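Local coordinates for protein endonuclease MutS2 (Deinococcus radiodurans, PDB 4OD6) that probably acts as an endonuclease and a sensor of collided ribosomes, splitting them by ATP hydrolysis, and is represented here by its Smr domain, at residues Asp60-Asp65 and Glu69-Ala74. Sequence-based numbering, arbitrary orientation. Where two conformers were deposited one is given.
Sequences DYLKTD and ESFHDA
Leu62 lies over one face of the Phe71 ring. Its CB makes a CH-pi contact, 3.8 Å from the ring centroid and 18° off the ring normal. It stands nearest to CD1 and CE1 of Phe71, so it is displaced toward that rim. Leu62 CD1 lies by CG and CD2 of the ring, 4.0 Å from Phe71 CG. Lys63 meets the far end of the ring. In the conformer given, Lys63 CG is 3.8 Å from Phe71 CZ, and the backbone N of Lys63 approaches Phe71 CE1 obliquely at 3.8 Å. Phe71 CG sits between the backbone N and the carbonyl carbon (chi1 62°), which sends the ring from the strand toward the end of the helix. The Lys63 chain bends at chi2 and continues past the ring.

The side chains meet through carbon atoms alone. Leu62 is buried, and also touches Leu28 and Ile32 of helix 21-38 and Thr84 and Val86 of strand 83-88. Phe71 also packs on Arg59, one turn back in helix 53-62. On the other side of strand 70-73, His72 ND1 donates to Asp73 O at 2.8 Å. This bond is almost straight (175°), and the acceptor lies close to the imidazole plane. The strand is held beside 83-88 by backbone hydrogen bonds, and Glu69 and Ser70 both face Asn87 in a classic beta bulge. The arrangement is helix-on-sheet packing: the end of helix 53-62 meets outer strand 68-73 in the alpha/beta sandwich of the Smr domain.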
loop_
_atom_site.group_PDB
_atom_site.type_symbol
_atom_site.label_atom_id
_atom_site.label_comp_id
_atom_site.label_asym_id
_atom_site.label_seq_id
_atom_site.Cartn_x
_atom_site.Cartn_y
_atom_site.Cartn_z
ATOM N N ASP A 60 -6.205 -5.820 4.899
ATOM C CA ASP A 60 -6.551 -7.235 5.048
ATOM C C ASP A 60 -5.699 -8.113 4.138
ATOM O O ASP A 60 -5.227 -9.176 4.547
ATOM C CB ASP A 60 -8.033 -7.455 4.739
ATOM C CG ASP A 60 -8.425 -8.920 4.771
ATOM O OD1 ASP A 60 -8.599 -9.463 5.878
ATOM O OD2 ASP A 60 -8.559 -9.527 3.688
ATOM N N TYR A 61 -5.494 -7.661 2.906
ATOM C CA TYR A 61 -4.635 -8.373 1.970
ATOM C C TYR A 61 -3.178 -8.367 2.446
ATOM O O TYR A 61 -2.478 -9.371 2.343
ATOM C CB TYR A 61 -4.741 -7.758 0.559
ATOM C CG TYR A 61 -3.605 -8.165 -0.360
ATOM C CD1 TYR A 61 -3.648 -9.357 -1.065
ATOM C CD2 TYR A 61 -2.461 -7.387 -0.455
ATOM C CE1 TYR A 61 -2.601 -9.743 -1.875
ATOM C CE2 TYR A 61 -1.409 -7.763 -1.262
ATOM C CZ TYR A 61 -1.482 -8.942 -1.968
ATOM O OH TYR A 61 -0.436 -9.322 -2.772
ATOM N N LEU A 62 -2.726 -7.219 2.936
ATOM C CA LEU A 62 -1.304 -7.017 3.240
ATOM C C LEU A 62 -0.921 -8.061 4.399
ATOM O O LEU A 62 0.285 -8.385 4.501
ATOM C CB LEU A 62 -1.048 -5.639 3.758
ATOM C CG LEU A 62 -0.935 -4.615 2.641
ATOM C CD1 LEU A 62 -1.029 -3.183 3.143
ATOM C CD2 LEU A 62 0.330 -4.871 1.843
ATOM N N LYS A 63 -1.814 -8.495 5.360
ATOM C CA LYS A 63 -1.485 -9.286 6.517
ATOM C C LYS A 63 -0.897 -10.575 6.050
ATOM O O LYS A 63 -0.279 -11.317 6.767
ATOM C CB LYS A 63 -2.744 -9.575 7.374
ATOM C CG LYS A 63 -3.411 -8.386 8.090
ATOM C CD LYS A 63 -4.947 -8.364 8.065
ATOM C CE LYS A 63 -5.599 -7.129 8.742
ATOM N NZ LYS A 63 -7.088 -6.905 8.552
ATOM N N THR A 64 -1.233 -10.977 4.816
ATOM C CA THR A 64 -0.691 -12.280 4.294
ATOM C C THR A 64 0.191 -12.270 3.016
ATOM O O THR A 64 0.582 -13.313 2.503
ATOM C CB THR A 64 -1.792 -13.349 4.066
ATOM O OG1 THR A 64 -2.737 -12.874 3.098
ATOM C CG2 THR A 64 -2.497 -13.698 5.372
ATOM N N ASP A 65 0.495 -11.093 2.499
ATOM C CA ASP A 65 1.293 -10.970 1.306
ATOM C C ASP A 65 2.748 -11.543 1.697
ATOM O O ASP A 65 3.352 -11.029 2.642
ATOM C CB ASP A 65 1.360 -9.539 0.784
ATOM C CG ASP A 65 2.299 -9.369 -0.447
ATOM O OD1 ASP A 65 3.472 -9.665 -0.362
ATOM O OD2 ASP A 65 1.814 -8.894 -1.491
ATOM N N GLU A 69 7.060 -7.092 5.126
ATOM C CA GLU A 69 7.590 -7.157 6.475
ATOM C C GLU A 69 6.625 -6.572 7.474
ATOM O O GLU A 69 6.373 -7.142 8.492
ATOM C CB GLU A 69 8.941 -6.448 6.546
ATOM C CG GLU A 69 9.696 -6.577 7.861
ATOM C CD GLU A 69 11.169 -6.192 7.741
ATOM O OE1 GLU A 69 11.764 -6.341 6.677
ATOM O OE2 GLU A 69 11.746 -5.763 8.737
ATOM N N SER A 70 6.106 -5.399 7.176
ATOM C CA SER A 70 5.120 -4.747 8.038
ATOM C C SER A 70 4.409 -3.653 7.261
ATOM O O SER A 70 4.804 -3.321 6.194
ATOM C CB SER A 70 5.782 -4.183 9.300
ATOM O OG SER A 70 6.670 -3.168 8.974
ATOM N N PHE A 71 3.330 -3.145 7.805
ATOM C CA PHE A 71 2.585 -2.024 7.232
ATOM C C PHE A 71 1.892 -1.232 8.333
ATOM O O PHE A 71 1.628 -1.755 9.414
ATOM C CB PHE A 71 1.583 -2.547 6.205
ATOM C CG PHE A 71 0.548 -3.463 6.762
ATOM C CD1 PHE A 71 0.768 -4.823 6.846
ATOM C CD2 PHE A 71 -0.649 -2.976 7.189
ATOM C CE1 PHE A 71 -0.188 -5.658 7.375
ATOM C CE2 PHE A 71 -1.592 -3.818 7.695
ATOM C CZ PHE A 71 -1.366 -5.141 7.766
ATOM N N HIS A 72 1.631 0.040 8.067
ATOM C CA HIS A 72 0.980 0.932 9.005
ATOM C C HIS A 72 0.510 2.195 8.304
ATOM O O HIS A 72 0.898 2.477 7.207
ATOM C CB HIS A 72 1.913 1.301 10.153
ATOM C CG HIS A 72 3.216 1.856 9.714
ATOM N ND1 HIS A 72 3.389 3.162 9.307
ATOM C CD2 HIS A 72 4.417 1.262 9.583
ATOM C CE1 HIS A 72 4.647 3.342 8.969
ATOM N NE2 HIS A 72 5.292 2.204 9.127
ATOM N N ASP A 73 -0.307 2.959 9.002
ATOM C CA ASP A 73 -0.781 4.250 8.525
ATOM C C ASP A 73 0.386 5.173 8.361
ATOM O O ASP A 73 1.353 5.099 9.056
ATOM C CB ASP A 73 -1.693 4.910 9.563
ATOM C CG ASP A 73 -2.938 4.151 9.827
ATOM O OD1 ASP A 73 -3.472 3.565 8.952
ATOM O OD2 ASP A 73 -3.438 4.193 10.969
ATOM N N ALA A 74 0.265 6.074 7.413
ATOM C CA ALA A 74 1.182 7.165 7.318
ATOM C C ALA A 74 0.989 8.104 8.502
ATOM O O ALA A 74 -0.016 8.112 9.107
ATOM C CB ALA A 74 0.993 7.923 6.021
#